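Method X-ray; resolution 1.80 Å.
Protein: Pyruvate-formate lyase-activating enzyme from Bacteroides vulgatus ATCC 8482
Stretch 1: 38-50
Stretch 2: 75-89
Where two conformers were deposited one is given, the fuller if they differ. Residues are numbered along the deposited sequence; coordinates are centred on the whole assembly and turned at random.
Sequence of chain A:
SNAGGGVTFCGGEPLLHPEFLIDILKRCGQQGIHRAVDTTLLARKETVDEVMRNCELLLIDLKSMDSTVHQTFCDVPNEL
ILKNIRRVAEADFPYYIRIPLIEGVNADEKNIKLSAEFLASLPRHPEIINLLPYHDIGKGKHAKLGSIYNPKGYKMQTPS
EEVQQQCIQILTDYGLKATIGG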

# COMPACT_ATOMS: atom_id res chain seq x y z
N ASP A 38 0.42 6.40 -9.25
CA ASP A 38 0.40 5.22 -10.13
C ASP A 38 0.08 5.65 -11.56
O ASP A 38 -1.03 6.12 -11.84
CB ASP A 38 -0.66 4.25 -9.60
CG ASP A 38 -0.81 2.98 -10.42
OD1 ASP A 38 -0.16 2.83 -11.48
OD2 ASP A 38 -1.65 2.14 -10.02
N THR A 39 1.06 5.53 -12.45
CA THR A 39 0.92 5.95 -13.84
C THR A 39 0.87 4.75 -14.81
O THR A 39 1.02 4.90 -16.03
CB THR A 39 2.07 6.89 -14.27
OG1 THR A 39 3.31 6.20 -14.14
CG2 THR A 39 2.09 8.18 -13.41
N THR A 40 0.63 3.56 -14.26
CA THR A 40 0.63 2.33 -15.05
C THR A 40 -0.17 2.50 -16.34
O THR A 40 0.34 2.22 -17.43
CB THR A 40 0.06 1.15 -14.24
OG1 THR A 40 0.78 1.01 -12.99
CG2 THR A 40 0.13 -0.15 -15.03
N LEU A 41 -1.40 2.98 -16.21
CA LEU A 41 -2.34 3.05 -17.35
C LEU A 41 -2.43 4.40 -18.06
O LEU A 41 -3.37 4.62 -18.85
CB LEU A 41 -3.72 2.61 -16.89
CG LEU A 41 -3.81 1.18 -16.32
CD1 LEU A 41 -5.21 0.92 -15.75
CD2 LEU A 41 -3.46 0.14 -17.37
N LEU A 42 -1.49 5.30 -17.80
CA LEU A 42 -1.50 6.63 -18.43
C LEU A 42 -1.15 6.50 -19.91
O LEU A 42 -0.08 6.00 -20.26
CB LEU A 42 -0.52 7.59 -17.76
CG LEU A 42 -1.05 8.74 -16.93
CD1 LEU A 42 0.09 9.70 -16.56
CD2 LEU A 42 -2.19 9.48 -17.63
N ALA A 43 -2.06 6.94 -20.76
CA ALA A 43 -1.89 6.78 -22.19
C ALA A 43 -0.94 7.82 -22.78
O ALA A 43 -0.07 7.48 -23.58
CB ALA A 43 -3.23 6.86 -22.88
N ARG A 44 -1.09 9.08 -22.38
CA ARG A 44 -0.42 10.15 -23.10
C ARG A 44 0.87 10.60 -22.43
O ARG A 44 0.92 10.93 -21.25
CB ARG A 44 -1.38 11.31 -23.34
CG ARG A 44 -2.44 10.94 -24.38
CD ARG A 44 -3.50 12.00 -24.52
NE ARG A 44 -2.92 13.28 -24.91
CZ ARG A 44 -2.72 14.33 -24.10
NH1 ARG A 44 -3.06 14.30 -22.82
NH2 ARG A 44 -2.18 15.43 -24.60
N LYS A 45 1.94 10.61 -23.22
CA LYS A 45 3.25 10.97 -22.71
C LYS A 45 3.31 12.40 -22.13
O LYS A 45 4.01 12.61 -21.14
CB LYS A 45 4.34 10.73 -23.77
CG LYS A 45 4.18 11.47 -25.07
CD LYS A 45 5.08 10.87 -26.16
CE LYS A 45 4.70 11.37 -27.53
NZ LYS A 45 4.69 12.86 -27.62
N GLU A 46 2.57 13.36 -22.69
CA GLU A 46 2.57 14.72 -22.12
C GLU A 46 1.99 14.71 -20.70
O GLU A 46 2.40 15.51 -19.86
CB GLU A 46 1.83 15.76 -23.01
CG GLU A 46 0.34 15.99 -22.66
CD GLU A 46 -0.23 17.33 -23.18
OE1 GLU A 46 0.14 17.80 -24.28
OE2 GLU A 46 -1.10 17.89 -22.47
N THR A 47 1.04 13.81 -20.44
CA THR A 47 0.45 13.73 -19.10
C THR A 47 1.42 13.10 -18.11
O THR A 47 1.49 13.54 -16.97
CB THR A 47 -0.86 12.94 -19.09
OG1 THR A 47 -1.71 13.45 -20.13
CG2 THR A 47 -1.54 13.09 -17.72
N VAL A 48 2.14 12.07 -18.53
CA VAL A 48 3.17 11.48 -17.69
C VAL A 48 4.18 12.56 -17.32
O VAL A 48 4.57 12.68 -16.18
CB VAL A 48 3.89 10.30 -18.37
CG1 VAL A 48 5.03 9.76 -17.49
CG2 VAL A 48 2.89 9.18 -18.72
N ASP A 49 4.60 13.36 -18.29
CA ASP A 49 5.55 14.45 -18.03
C ASP A 49 5.01 15.46 -17.02
O ASP A 49 5.74 15.88 -16.10
CB ASP A 49 5.90 15.18 -19.33
CG ASP A 49 6.73 14.34 -20.28
OD1 ASP A 49 7.22 13.27 -19.88
OD2 ASP A 49 6.90 14.79 -21.44
N GLU A 50 3.75 15.85 -17.16
CA GLU A 50 3.14 16.82 -16.25
C GLU A 50 2.97 16.24 -14.85
O GLU A 50 3.17 16.94 -13.86
CB GLU A 50 1.79 17.32 -16.78
CG GLU A 50 1.17 18.47 -15.97
CD GLU A 50 1.99 19.77 -15.99
OE1 GLU A 50 2.82 19.96 -16.90
OE2 GLU A 50 1.79 20.60 -15.07
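Stretch 2 (75-89) DVPNELILKNIRRVA

Stretch 2 enters with Asp75 at positive phi (61/22), the first residue to leave the preceding helix, passes through an extended Val76 (-151/144) and Pro77, and is helical from Glu79 to Ala89. The phi/psi pairs there stay near -60/-45, and i to i-4 backbone hydrogen bonds run from Leu82 N to Ala89 N. This helix lies across the loop 39-43 and then alongside the start of the helix that begins at Lys45. The two axes approach to 10.8 Å, with N-to-C directions 43° apart and a signed crossing angle of -43°, so the helices run broadly the same way. The backbones come closer at the loop: Thr40 and Ile81 have their CA atoms 5.6 Å apart, Ala43 and Leu80 6.9 Å.

Asn84 organises the loop contact. Its CA-to-CB bond points toward stretch 1, and chi1 of -76° (m) with chi2 of -11° brings ND2 to the carbonyls of the type I turn Thr39-Leu42. The best-formed hydrogen bond is ND2 to Leu42 O, 2.7 Å with an N-H...O angle of 162°; ND2 to Thr40 O is 3.3 Å at 143°, and ND2 to Thr39 O, also 3.3 Å, is weak at 120°. Thr39 O additionally accepts the turn's own bond from Leu42 N at 3.1 Å. The amide orientation is supported by the three carbonyl oxygens around ND2, since exchanging ND2 and OD1 would set an acceptor against Thr39 O, Thr40 O and Leu42 O; as deposited, Asn84 OD1 lies 3.4 Å from Leu42 O without bonding.

One turn earlier, Leu80 (chi1 t, chi2 p) points toward the loop and places CD1 3.5 Å from Leu42 O and CD2 3.7 Å from Ala43 CA. Ile81 starts sideways, but chi1 of -77° (m) sets Ile81 CG1 3.5 Å from Thr40 CG2, and chi2 of 66° (p) places CD1, which meets Leu41. Thr40 itself is held at chi1 -55° (m), where OG1 donates to Asp38 OD1 at 2.5 Å; the same OD1 accepts from Thr40 N at 3.0 Å. With OG1 so engaged, the methyl is left to meet Ile81. Leu41 points away at CB, yet its m,t rotamer returns CD2 to 3.9 Å from Val76 CG1 and 4.1 Å from Ile81 CD1.

Farther along, Arg87 has the largest covered area of any residue in either stretch. Chi1, chi2 and chi3 are all t (-160°, 178°, 178°), an extended chain that reaches Asp49, and chi4 of 83° sets the guanidinium for a two-point salt bridge: NE to Asp49 OD1 at 3.2 Å (159°) and NH1 to Asp49 OD2 at 3.1 Å (177°). Asp49, m with chi2 -10°, leaves CB sideways but brings its carboxylate nearer, at the guanidinium edge. Over one face sits Lys45, its CB 3.3 Å from Arg87 NE, while its end leads away. Between the helices, Val48 CG1 lies 4.1 Å from Val88 CG2, both residues being t.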

# COMPACT_ATOMS: atom_id res chain seq x y z
N ASP A 75 -7.29 -6.66 -18.75
CA ASP A 75 -8.15 -6.13 -19.81
C ASP A 75 -7.42 -5.09 -20.66
O ASP A 75 -8.05 -4.26 -21.32
CB ASP A 75 -9.45 -5.54 -19.24
CG ASP A 75 -10.47 -6.60 -18.87
OD1 ASP A 75 -10.73 -7.48 -19.71
OD2 ASP A 75 -11.01 -6.55 -17.75
N VAL A 76 -6.09 -5.14 -20.64
CA VAL A 76 -5.31 -4.23 -21.46
C VAL A 76 -3.99 -4.91 -21.80
O VAL A 76 -3.45 -5.68 -21.00
CB VAL A 76 -5.07 -2.88 -20.73
CG1 VAL A 76 -4.25 -3.09 -19.46
CG2 VAL A 76 -4.39 -1.88 -21.65
N PRO A 77 -3.48 -4.68 -23.03
CA PRO A 77 -2.14 -5.21 -23.32
C PRO A 77 -1.06 -4.47 -22.53
O PRO A 77 -1.34 -3.42 -21.95
CB PRO A 77 -2.00 -4.96 -24.82
CG PRO A 77 -2.86 -3.77 -25.08
CD PRO A 77 -4.05 -3.99 -24.19
N ASN A 78 0.15 -5.00 -22.51
CA ASN A 78 1.23 -4.39 -21.73
C ASN A 78 2.11 -3.41 -22.51
O ASN A 78 3.02 -2.80 -21.93
CB ASN A 78 2.08 -5.45 -21.02
CG ASN A 78 2.92 -6.28 -21.97
OD1 ASN A 78 2.92 -6.08 -23.20
ND2 ASN A 78 3.64 -7.24 -21.41
N GLU A 79 1.85 -3.23 -23.81
CA GLU A 79 2.69 -2.38 -24.63
C GLU A 79 2.84 -0.96 -24.04
O GLU A 79 3.96 -0.42 -23.93
CB GLU A 79 2.16 -2.34 -26.07
CG GLU A 79 2.56 -3.58 -26.93
CD GLU A 79 1.74 -4.86 -26.68
OE1 GLU A 79 0.95 -4.94 -25.73
OE2 GLU A 79 1.89 -5.82 -27.47
N LEU A 80 1.72 -0.37 -23.63
CA LEU A 80 1.74 0.96 -23.03
C LEU A 80 2.44 0.98 -21.68
O LEU A 80 3.14 1.94 -21.35
CB LEU A 80 0.30 1.46 -22.84
CG LEU A 80 0.15 2.81 -22.14
CD1 LEU A 80 0.85 3.89 -22.95
CD2 LEU A 80 -1.32 3.13 -21.95
N ILE A 81 2.24 -0.06 -20.88
CA ILE A 81 2.86 -0.15 -19.56
C ILE A 81 4.39 -0.10 -19.73
O ILE A 81 5.07 0.64 -19.04
CB ILE A 81 2.44 -1.45 -18.80
CG1 ILE A 81 1.03 -1.32 -18.23
CG2 ILE A 81 3.38 -1.74 -17.62
CD1 ILE A 81 -0.05 -1.22 -19.22
N LEU A 82 4.90 -0.88 -20.68
CA LEU A 82 6.34 -0.92 -20.92
C LEU A 82 6.87 0.42 -21.44
O LEU A 82 7.94 0.86 -21.05
CB LEU A 82 6.69 -2.06 -21.87
CG LEU A 82 6.33 -3.46 -21.34
CD1 LEU A 82 6.73 -4.54 -22.36
CD2 LEU A 82 6.98 -3.72 -19.99
N LYS A 83 6.12 1.04 -22.34
CA LYS A 83 6.47 2.38 -22.84
C LYS A 83 6.57 3.40 -21.70
O LYS A 83 7.52 4.19 -21.64
CB LYS A 83 5.42 2.83 -23.86
CG LYS A 83 5.71 4.17 -24.47
CD LYS A 83 4.77 4.50 -25.62
CE LYS A 83 5.08 3.67 -26.86
NZ LYS A 83 4.35 2.38 -26.89
N ASN A 84 5.60 3.37 -20.80
CA ASN A 84 5.57 4.30 -19.66
C ASN A 84 6.73 4.12 -18.70
O ASN A 84 7.29 5.09 -18.17
CB ASN A 84 4.26 4.17 -18.89
CG ASN A 84 3.09 4.84 -19.60
OD1 ASN A 84 3.29 5.59 -20.57
ND2 ASN A 84 1.86 4.53 -19.16
N ILE A 85 7.09 2.87 -18.44
CA ILE A 85 8.22 2.59 -17.58
C ILE A 85 9.48 3.13 -18.24
O ILE A 85 10.30 3.79 -17.59
CB ILE A 85 8.38 1.08 -17.26
CG1 ILE A 85 7.15 0.57 -16.49
CG2 ILE A 85 9.65 0.86 -16.48
CD1 ILE A 85 7.06 -0.95 -16.39
N ARG A 86 9.64 2.88 -19.54
CA ARG A 86 10.81 3.42 -20.24
C ARG A 86 10.83 4.94 -20.19
O ARG A 86 11.88 5.54 -19.98
CB ARG A 86 10.85 2.93 -21.69
CG ARG A 86 12.11 3.33 -22.45
CD ARG A 86 12.22 2.58 -23.77
NE ARG A 86 12.50 1.16 -23.56
CZ ARG A 86 13.69 0.67 -23.25
NH1 ARG A 86 14.76 1.46 -23.13
NH2 ARG A 86 13.83 -0.63 -23.06
N ARG A 87 9.67 5.58 -20.36
CA ARG A 87 9.63 7.04 -20.36
C ARG A 87 10.07 7.63 -19.02
O ARG A 87 10.84 8.60 -19.00
CB ARG A 87 8.25 7.58 -20.75
CG ARG A 87 8.35 9.03 -21.23
CD ARG A 87 7.02 9.59 -21.68
NE ARG A 87 7.17 10.99 -22.08
CZ ARG A 87 7.58 11.41 -23.28
NH1 ARG A 87 7.68 12.71 -23.53
NH2 ARG A 87 7.89 10.53 -24.24
N VAL A 88 9.59 7.06 -17.93
CA VAL A 88 9.97 7.52 -16.60
C VAL A 88 11.47 7.31 -16.37
O VAL A 88 12.17 8.20 -15.85
CB VAL A 88 9.13 6.84 -15.52
CG1 VAL A 88 9.52 7.33 -14.14
CG2 VAL A 88 7.63 7.09 -15.80
N ALA A 89 11.97 6.15 -16.76
CA ALA A 89 13.40 5.84 -16.63
C ALA A 89 14.26 6.83 -17.42
O ALA A 89 15.30 7.32 -16.92
CB ALA A 89 13.67 4.42 -17.09